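Local atomic coordinates of fructose-bisphosphate aldolase class I (Thermoproteus tenax, PDB entry 1W8S), a protein that is an aldolase of the DeoC/LacD family, built on a TIM-barrel fold. Residues F12-Y23 against L49-F60. The protein carries 2 engineered substitutions. Sequence-based numbering, arbitrary orientation.
Sequences FARRGKSIILAY and LARDAGFDGVVF. With FBP (1,6-di-O-phosphono-beta-D-fructofuranose), chain O.
D56 is central to the polar contacts. OD2 offers its anti lone pair to the backbone N of I19 at 2.8 Å and also hydrogen-bonds Y252 OH on helix 240-253. OD1 takes R15 NH1 at 2.9 Å in a salt bridge, from well above the carboxylate plane, the two planar groups being turned 82° apart. Two waters donate to OD1 and link the carboxylate to the A13-G16 turn through the backbone N of R14 and R15. R15 also grips G54 O end-on with NH1 and NH2, at 2.9 and 3.1 Å, the acceptor lying in the guanidinium plane. This oxygen belongs to the positive-phi glycine of a Schellman motif ending helix 43-53.

Just before strand 57-60, D56 N bonds I19 O, while the buried G57 N finds no partner in the model. Regular parallel pairing starts with L21 N to G57 O at 2.8 Å and continues with V59 N to L21 O.

Apolar packing divides between the sheet faces. L21, CG anti to its N (chi1 -167°), reaches CD2 to A50 CB at 4.0 Å. Beside it, I19 CG2 stands over the F55 ring centre, 3.5 Å away and 4° off the normal, a CH-pi contact; A53 CB lies on the opposite face. I20 and V59 meet tightly through their CG2 methyls, on the same face as A22, whose CB approaches FBP O3 at 3.7 Å.

Parallel strands 18-22 and 57-60, joined through helix 43-53, make a beta-alpha-beta unit of the TIM barrel, whose ligand pocket lies at the C-terminal ends of the strands, where A22 sits.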
ATOM      1  N   PHE E  12      35.487   2.125  -9.853  1.00 14.44           N
ATOM      2  CA  PHE E  12      35.729   2.244  -8.416  1.00 14.52           C
ATOM      3  C   PHE E  12      36.894   1.404  -7.887  1.00 14.86           C
ATOM      4  O   PHE E  12      37.234   1.499  -6.711  1.00 14.12           O
ATOM      5  CB  PHE E  12      34.450   1.913  -7.647  1.00 15.07           C
ATOM      6  CG  PHE E  12      33.331   2.899  -7.883  1.00 12.82           C
ATOM      7  CD1 PHE E  12      33.316   4.108  -7.235  1.00 14.52           C
ATOM      8  CD2 PHE E  12      32.313   2.617  -8.789  1.00 13.57           C
ATOM      9  CE1 PHE E  12      32.275   5.012  -7.462  1.00 15.10           C
ATOM     10  CE2 PHE E  12      31.278   3.516  -9.019  1.00 14.12           C
ATOM     11  CZ  PHE E  12      31.263   4.711  -8.361  1.00 13.90           C
ATOM     12  N   ALA E  13      37.487   0.564  -8.723  1.00 14.07           N
ATOM     13  CA  ALA E  13      38.625  -0.243  -8.271  1.00 14.56           C
ATOM     14  C   ALA E  13      39.670  -0.428  -9.352  1.00 14.60           C
ATOM     15  O   ALA E  13      40.128  -1.536  -9.626  1.00 14.32           O
ATOM     16  CB  ALA E  13      38.150  -1.593  -7.745  1.00 14.95           C
ATOM     17  N   ARG E  14      40.047   0.671  -9.972  1.00 15.38           N
ATOM     18  CA  ARG E  14      41.066   0.645 -11.022  1.00 16.44           C
ATOM     19  C   ARG E  14      42.404   0.095 -10.553  1.00 15.76           C
ATOM     20  O   ARG E  14      43.140  -0.491 -11.344  1.00 15.51           O
ATOM     21  CB  ARG E  14      41.262   2.038 -11.601  1.00 17.49           C
ATOM     22  CG  ARG E  14      41.802   3.065 -10.634  1.00 20.51           C
ATOM     23  CD  ARG E  14      41.842   4.493 -11.199  1.00 26.11           C
ATOM     24  NE  ARG E  14      43.219   4.920 -11.311  1.00 30.60           N
ATOM     25  CZ  ARG E  14      43.897   5.662 -10.432  1.00 34.59           C
ATOM     26  NH1 ARG E  14      43.312   6.174  -9.349  1.00 35.51           N
ATOM     27  NH2 ARG E  14      45.187   5.925 -10.678  1.00 34.66           N
ATOM     28  N   ARG E  15      42.732   0.294  -9.277  1.00 15.15           N
ATOM     29  CA  ARG E  15      44.004  -0.189  -8.743  1.00 15.52           C
ATOM     30  C   ARG E  15      43.894  -1.597  -8.167  1.00 15.24           C
ATOM     31  O   ARG E  15      44.876  -2.137  -7.655  1.00 15.45           O
ATOM     32  CB  ARG E  15      44.586   0.794  -7.713  1.00 15.65           C
ATOM     33  CG  ARG E  15      45.152   2.053  -8.341  1.00 16.58           C
ATOM     34  CD  ARG E  15      45.129   3.267  -7.437  1.00 19.06           C
ATOM     35  NE  ARG E  15      43.771   3.651  -7.062  1.00 19.74           N
ATOM     36  CZ  ARG E  15      43.470   4.737  -6.359  1.00 19.90           C
ATOM     37  NH1 ARG E  15      42.209   5.015  -6.087  1.00 19.73           N
ATOM     38  NH2 ARG E  15      44.431   5.559  -5.950  1.00 20.55           N
ATOM     39  N   GLY E  16      42.709  -2.198  -8.266  1.00 13.96           N
ATOM     40  CA  GLY E  16      42.496  -3.581  -7.885  1.00 14.01           C
ATOM     41  C   GLY E  16      41.788  -3.757  -6.551  1.00 14.20           C
ATOM     42  O   GLY E  16      41.342  -4.865  -6.250  1.00 14.35           O
ATOM     43  N   LYS E  17      41.762  -2.669  -5.760  1.00 13.69           N
ATOM     44  CA  LYS E  17      41.101  -2.575  -4.466  1.00 13.60           C
ATOM     45  C   LYS E  17      40.430  -1.202  -4.457  1.00 13.18           C
ATOM     46  O   LYS E  17      40.788  -0.339  -5.269  1.00 13.24           O
ATOM     47  CB  LYS E  17      42.113  -2.656  -3.304  1.00 14.25           C
ATOM     48  CG  LYS E  17      42.856  -3.989  -3.123  1.00 14.65           C
ATOM     49  CD  LYS E  17      41.913  -5.181  -3.024  1.00 16.40           C
ATOM     50  CE  LYS E  17      42.646  -6.525  -3.120  1.00 21.09           C
ATOM     51  NZ  LYS E  17      41.677  -7.592  -2.722  1.00 23.82           N
ATOM     52  N   SER E  18      39.508  -0.982  -3.528  1.00 12.14           N
ATOM     53  CA  SER E  18      38.692   0.218  -3.546  1.00 12.95           C
ATOM     54  C   SER E  18      38.565   0.855  -2.157  1.00 12.92           C
ATOM     55  O   SER E  18      38.468   0.159  -1.150  1.00 12.84           O
ATOM     56  CB  SER E  18      37.308  -0.135  -4.119  1.00 13.35           C
ATOM     57  OG  SER E  18      36.405   0.983  -4.135  1.00 14.45           O
ATOM     58  N   ILE E  19      38.628   2.182  -2.111  1.00 12.39           N
ATOM     59  CA  ILE E  19      38.236   2.934  -0.934  1.00 12.50           C
ATOM     60  C   ILE E  19      37.179   3.923  -1.382  1.00 12.19           C
ATOM     61  O   ILE E  19      37.421   4.720  -2.272  1.00 11.23           O
ATOM     62  CB  ILE E  19      39.399   3.708  -0.294  1.00 12.88           C
ATOM     63  CG1 ILE E  19      40.551   2.777   0.076  1.00 12.91           C
ATOM     64  CG2 ILE E  19      38.886   4.447   0.937  1.00 13.73           C
ATOM     65  CD1 ILE E  19      41.736   3.474   0.683  1.00 15.88           C
ATOM     66  N   ILE E  20      36.028   3.862  -0.733  1.00 12.38           N
ATOM     67  CA  ILE E  20      34.908   4.747  -1.024  1.00 13.29           C
ATOM     68  C   ILE E  20      34.675   5.575   0.208  1.00 12.58           C
ATOM     69  O   ILE E  20      34.607   5.030   1.286  1.00 12.48           O
ATOM     70  CB  ILE E  20      33.644   3.924  -1.321  1.00 13.11           C
ATOM     71  CG1 ILE E  20      33.842   3.022  -2.534  1.00 14.36           C
ATOM     72  CG2 ILE E  20      32.479   4.847  -1.564  1.00 15.63           C
ATOM     73  CD1 ILE E  20      34.191   3.754  -3.735  1.00 15.20           C
ATOM     74  N   LEU E  21      34.591   6.885   0.045  1.00 12.87           N
ATOM     75  CA  LEU E  21      34.335   7.780   1.165  1.00 12.61           C
ATOM     76  C   LEU E  21      32.820   7.976   1.337  1.00 12.22           C
ATOM     77  O   LEU E  21      32.149   8.600   0.514  1.00 12.28           O
ATOM     78  CB  LEU E  21      35.036   9.118   0.973  1.00 12.65           C
ATOM     79  CG  LEU E  21      35.103  10.017   2.207  1.00 13.24           C
ATOM     80  CD1 LEU E  21      35.830   9.326   3.359  1.00 16.08           C
ATOM     81  CD2 LEU E  21      35.775  11.329   1.872  1.00 15.09           C
ATOM     82  N   ALA E  22      32.298   7.421   2.422  1.00 12.42           N
ATOM     83  CA  ALA E  22      30.868   7.362   2.672  1.00 13.01           C
ATOM     84  C   ALA E  22      30.440   8.639   3.376  1.00 12.99           C
ATOM     85  O   ALA E  22      31.052   9.040   4.345  1.00 13.34           O
ATOM     86  CB  ALA E  22      30.561   6.161   3.540  1.00 12.65           C
ATOM     87  N   TYR E  23      29.373   9.256   2.903  1.00 12.76           N
ATOM     88  CA  TYR E  23      28.910  10.502   3.440  1.00 11.91           C
ATOM     89  C   TYR E  23      27.387  10.639   3.373  1.00 13.19           C
ATOM     90  O   TYR E  23      26.875  11.722   3.088  1.00 12.64           O
ATOM     91  CB  TYR E  23      29.561  11.640   2.707  1.00 11.86           C
ATOM     92  CG  TYR E  23      29.410  12.981   3.340  1.00  9.75           C
ATOM     93  CD1 TYR E  23      29.902  13.212   4.617  1.00 11.76           C
ATOM     94  CD2 TYR E  23      28.840  14.047   2.650  1.00 10.84           C
ATOM     95  CE1 TYR E  23      29.830  14.477   5.208  1.00 10.11           C
ATOM     96  CE2 TYR E  23      28.769  15.331   3.223  1.00 11.02           C
ATOM     97  CZ  TYR E  23      29.254  15.526   4.509  1.00 10.82           C
ATOM     98  OH  TYR E  23      29.202  16.752   5.097  1.00 11.18           O
ATOM     99  N   LEU E  49      38.792  16.105   0.280  1.00 14.88           N
ATOM    100  CA  LEU E  49      39.390  15.000   1.013  1.00 14.85           C
ATOM    101  C   LEU E  49      39.487  13.718   0.168  1.00 14.26           C
ATOM    102  O   LEU E  49      40.543  13.109   0.099  1.00 13.03           O
ATOM    103  CB  LEU E  49      38.562  14.762   2.271  1.00 15.47           C
ATOM    104  CG  LEU E  49      39.101  13.797   3.313  1.00 17.10           C
ATOM    105  CD1 LEU E  49      40.503  14.221   3.812  1.00 19.17           C
ATOM    106  CD2 LEU E  49      38.113  13.707   4.480  1.00 17.33           C
ATOM    107  N   ALA E  50      38.394  13.317  -0.484  1.00 13.53           N
ATOM    108  CA  ALA E  50      38.410  12.126  -1.344  1.00 14.27           C
ATOM    109  C   ALA E  50      39.386  12.263  -2.498  1.00 14.79           C
ATOM    110  O   ALA E  50      40.093  11.341  -2.806  1.00 15.13           O
ATOM    111  CB  ALA E  50      36.994  11.796  -1.881  1.00 13.90           C
ATOM    112  N   ARG E  51      39.416  13.436  -3.120  1.00 16.52           N
ATOM    113  CA  ARG E  51      40.389  13.764  -4.160  1.00 17.05           C
ATOM    114  C   ARG E  51      41.831  13.699  -3.637  1.00 16.60           C
ATOM    115  O   ARG E  51      42.659  12.911  -4.111  1.00 16.39           O
ATOM    116  CB  ARG E  51      40.126  15.196  -4.646  1.00 18.35           C
ATOM    117  CG  ARG E  51      39.576  15.348  -6.067  1.00 23.24           C
ATOM    118  CD  ARG E  51      39.443  16.836  -6.574  1.00 27.97           C
ATOM    119  NE  ARG E  51      39.758  17.906  -5.594  1.00 31.01           N
ATOM    120  CZ  ARG E  51      40.997  18.283  -5.221  1.00 35.00           C
ATOM    121  NH1 ARG E  51      42.069  17.660  -5.702  1.00 38.20           N
ATOM    122  NH2 ARG E  51      41.172  19.280  -4.343  1.00 33.87           N
ATOM    123  N   ASP E  52      42.132  14.548  -2.657  1.00 15.90           N
ATOM    124  CA  ASP E  52      43.478  14.677  -2.101  1.00 15.56           C
ATOM    125  C   ASP E  52      44.036  13.363  -1.575  1.00 15.20           C
ATOM    126  O   ASP E  52      45.243  13.145  -1.625  1.00 14.39           O
ATOM    127  CB  ASP E  52      43.506  15.696  -0.962  1.00 15.44           C
ATOM    128  CG  ASP E  52      43.254  17.131  -1.430  1.00 16.78           C
ATOM    129  OD1 ASP E  52      43.205  17.380  -2.658  1.00 18.93           O
ATOM    130  OD2 ASP E  52      43.080  18.068  -0.615  1.00 18.28           O
ATOM    131  N   ALA E  53      43.169  12.488  -1.066  1.00 14.97           N
ATOM    132  CA  ALA E  53      43.615  11.215  -0.523  1.00 15.50           C
ATOM    133  C   ALA E  53      43.718  10.137  -1.617  1.00 15.76           C
ATOM    134  O   ALA E  53      44.308   9.085  -1.397  1.00 16.85           O
ATOM    135  CB  ALA E  53      42.702  10.765   0.575  1.00 15.64           C
ATOM    136  N   GLY E  54      43.149  10.408  -2.783  1.00 15.81           N
ATOM    137  CA  GLY E  54      43.234   9.523  -3.933  1.00 15.29           C
ATOM    138  C   GLY E  54      42.222   8.402  -3.890  1.00 14.83           C
ATOM    139  O   GLY E  54      42.449   7.358  -4.463  1.00 14.48           O
ATOM    140  N   PHE E  55      41.091   8.627  -3.221  1.00 14.72           N
ATOM    141  CA  PHE E  55      40.035   7.610  -3.095  1.00 14.62           C
ATOM    142  C   PHE E  55      39.255   7.418  -4.400  1.00 14.70           C
ATOM    143  O   PHE E  55      39.323   8.246  -5.325  1.00 13.98           O
ATOM    144  CB  PHE E  55      39.077   7.975  -1.936  1.00 14.33           C
ATOM    145  CG  PHE E  55      39.693   7.845  -0.539  1.00 14.87           C
ATOM    146  CD1 PHE E  55      40.956   7.274  -0.335  1.00 12.40           C
ATOM    147  CD2 PHE E  55      38.999   8.286   0.568  1.00 15.30           C
ATOM    148  CE1 PHE E  55      41.483   7.152   0.948  1.00 14.48           C
ATOM    149  CE2 PHE E  55      39.535   8.175   1.854  1.00 14.97           C
ATOM    150  CZ  PHE E  55      40.777   7.608   2.032  1.00 15.26           C
ATOM    151  N   ASP E  56      38.488   6.327  -4.466  1.00 14.29           N
ATOM    152  CA  ASP E  56      37.824   5.929  -5.712  1.00 14.34           C
ATOM    153  C   ASP E  56      36.454   6.524  -5.932  1.00 13.91           C
ATOM    154  O   ASP E  56      35.956   6.529  -7.053  1.00 13.64           O
ATOM    155  CB  ASP E  56      37.666   4.415  -5.755  1.00 14.47           C
ATOM    156  CG  ASP E  56      38.991   3.720  -5.712  1.00 14.30           C
ATOM    157  OD1 ASP E  56      39.716   3.757  -6.752  1.00 15.35           O
ATOM    158  OD2 ASP E  56      39.399   3.153  -4.665  1.00 12.87           O
ATOM    159  N   GLY E  57      35.836   6.987  -4.856  1.00 13.00           N
ATOM    160  CA  GLY E  57      34.463   7.454  -4.923  1.00 13.46           C
ATOM    161  C   GLY E  57      33.976   8.052  -3.627  1.00 13.43           C
ATOM    162  O   GLY E  57      34.649   7.964  -2.585  1.00 12.27           O
ATOM    163  N   VAL E  58      32.798   8.661  -3.718  1.00 13.49           N
ATOM    164  CA  VAL E  58      32.047   9.163  -2.581  1.00 13.94           C
ATOM    165  C   VAL E  58      30.611   8.617  -2.660  1.00 14.18           C
ATOM    166  O   VAL E  58      30.118   8.336  -3.757  1.00 13.25           O
ATOM    167  CB  VAL E  58      32.015  10.708  -2.581  1.00 13.27           C
ATOM    168  CG1 VAL E  58      33.367  11.275  -2.296  1.00 16.03           C
ATOM    169  CG2 VAL E  58      31.501  11.251  -3.934  1.00 14.93           C
ATOM    170  N   VAL E  59      29.959   8.454  -1.510  1.00 13.96           N
ATOM    171  CA  VAL E  59      28.555   8.069  -1.440  1.00 14.36           C
ATOM    172  C   VAL E  59      27.783   9.289  -0.906  1.00 13.69           C
ATOM    173  O   VAL E  59      28.056   9.737   0.210  1.00 13.17           O
ATOM    174  CB  VAL E  59      28.356   6.893  -0.478  1.00 14.94           C
ATOM    175  CG1 VAL E  59      26.907   6.472  -0.416  1.00 15.87           C
ATOM    176  CG2 VAL E  59      29.222   5.710  -0.880  1.00 16.33           C
ATOM    177  N   PHE E  60      26.866   9.835  -1.704  1.00 12.49           N
ATOM    178  CA  PHE E  60      26.036  10.984  -1.309  1.00 12.40           C
ATOM    179  C   PHE E  60      24.544  10.609  -1.454  1.00 12.49           C
ATOM    180  O   PHE E  60      24.186   9.852  -2.347  1.00 12.21           O
ATOM    181  CB  PHE E  60      26.232  12.182  -2.245  1.00 12.97           C
ATOM    182  CG  PHE E  60      27.549  12.940  -2.108  1.00 12.35           C
ATOM    183  CD1 PHE E  60      28.434  12.748  -1.048  1.00 11.80           C
ATOM    184  CD2 PHE E  60      27.855  13.919  -3.053  1.00 12.87           C
ATOM    185  CE1 PHE E  60      29.597  13.468  -0.974  1.00 13.76           C
ATOM    186  CE2 PHE E  60      29.008  14.659  -2.977  1.00 11.02           C
ATOM    187  CZ  PHE E  60      29.889  14.435  -1.935  1.00 13.96           C
TER
HETATM  188  P1  FBP O 270      31.057   4.501   8.395  1.00 16.68           P
HETATM  189  O1P FBP O 270      31.042   5.812   9.079  1.00 16.25           O
HETATM  190  O2P FBP O 270      32.463   4.001   7.948  1.00 14.16           O
HETATM  191  O3P FBP O 270      30.432   3.371   9.220  1.00 15.13           O
HETATM  192  O1  FBP O 270      30.199   4.685   7.064  1.00 15.99           O
HETATM  193  C1  FBP O 270      29.905   3.586   6.229  1.00 20.84           C
HETATM  194  C2  FBP O 270      28.402   3.281   6.314  1.00 24.86           C
HETATM  195  O2  FBP O 270      28.092   2.109   5.527  1.00 26.06           O
HETATM  196  C3  FBP O 270      27.503   4.440   5.865  1.00 24.70           C
HETATM  197  O3  FBP O 270      27.375   4.591   4.461  1.00 25.41           O
HETATM  198  C4  FBP O 270      26.191   4.065   6.555  1.00 26.46           C
HETATM  199  O4  FBP O 270      25.294   5.140   6.771  1.00 28.33           O
HETATM  200  C5  FBP O 270      26.696   3.537   7.891  1.00 28.64           C
HETATM  201  O5  FBP O 270      28.002   2.985   7.653  1.00 27.88           O
HETATM  202  C6  FBP O 270      25.738   2.492   8.449  1.00 30.90           C
HETATM  203  O6  FBP O 270      26.290   1.953   9.638  1.00 34.26           O
HETATM  204  P2  FBP O 270      25.466   1.984  11.030  1.00 35.66           P
HETATM  205  O4P FBP O 270      26.482   2.219  12.123  1.00 34.36           O
HETATM  206  O5P FBP O 270      24.363   3.041  10.952  1.00 31.87           O
HETATM  207  O6P FBP O 270      24.895   0.589  11.348  1.00 29.44           O
HETATM  208  O   HOH W   1      39.067   3.641  -9.347  1.00 23.83           O
HETATM  209  O   HOH W   2      41.324   1.696  -7.117  1.00 25.64           O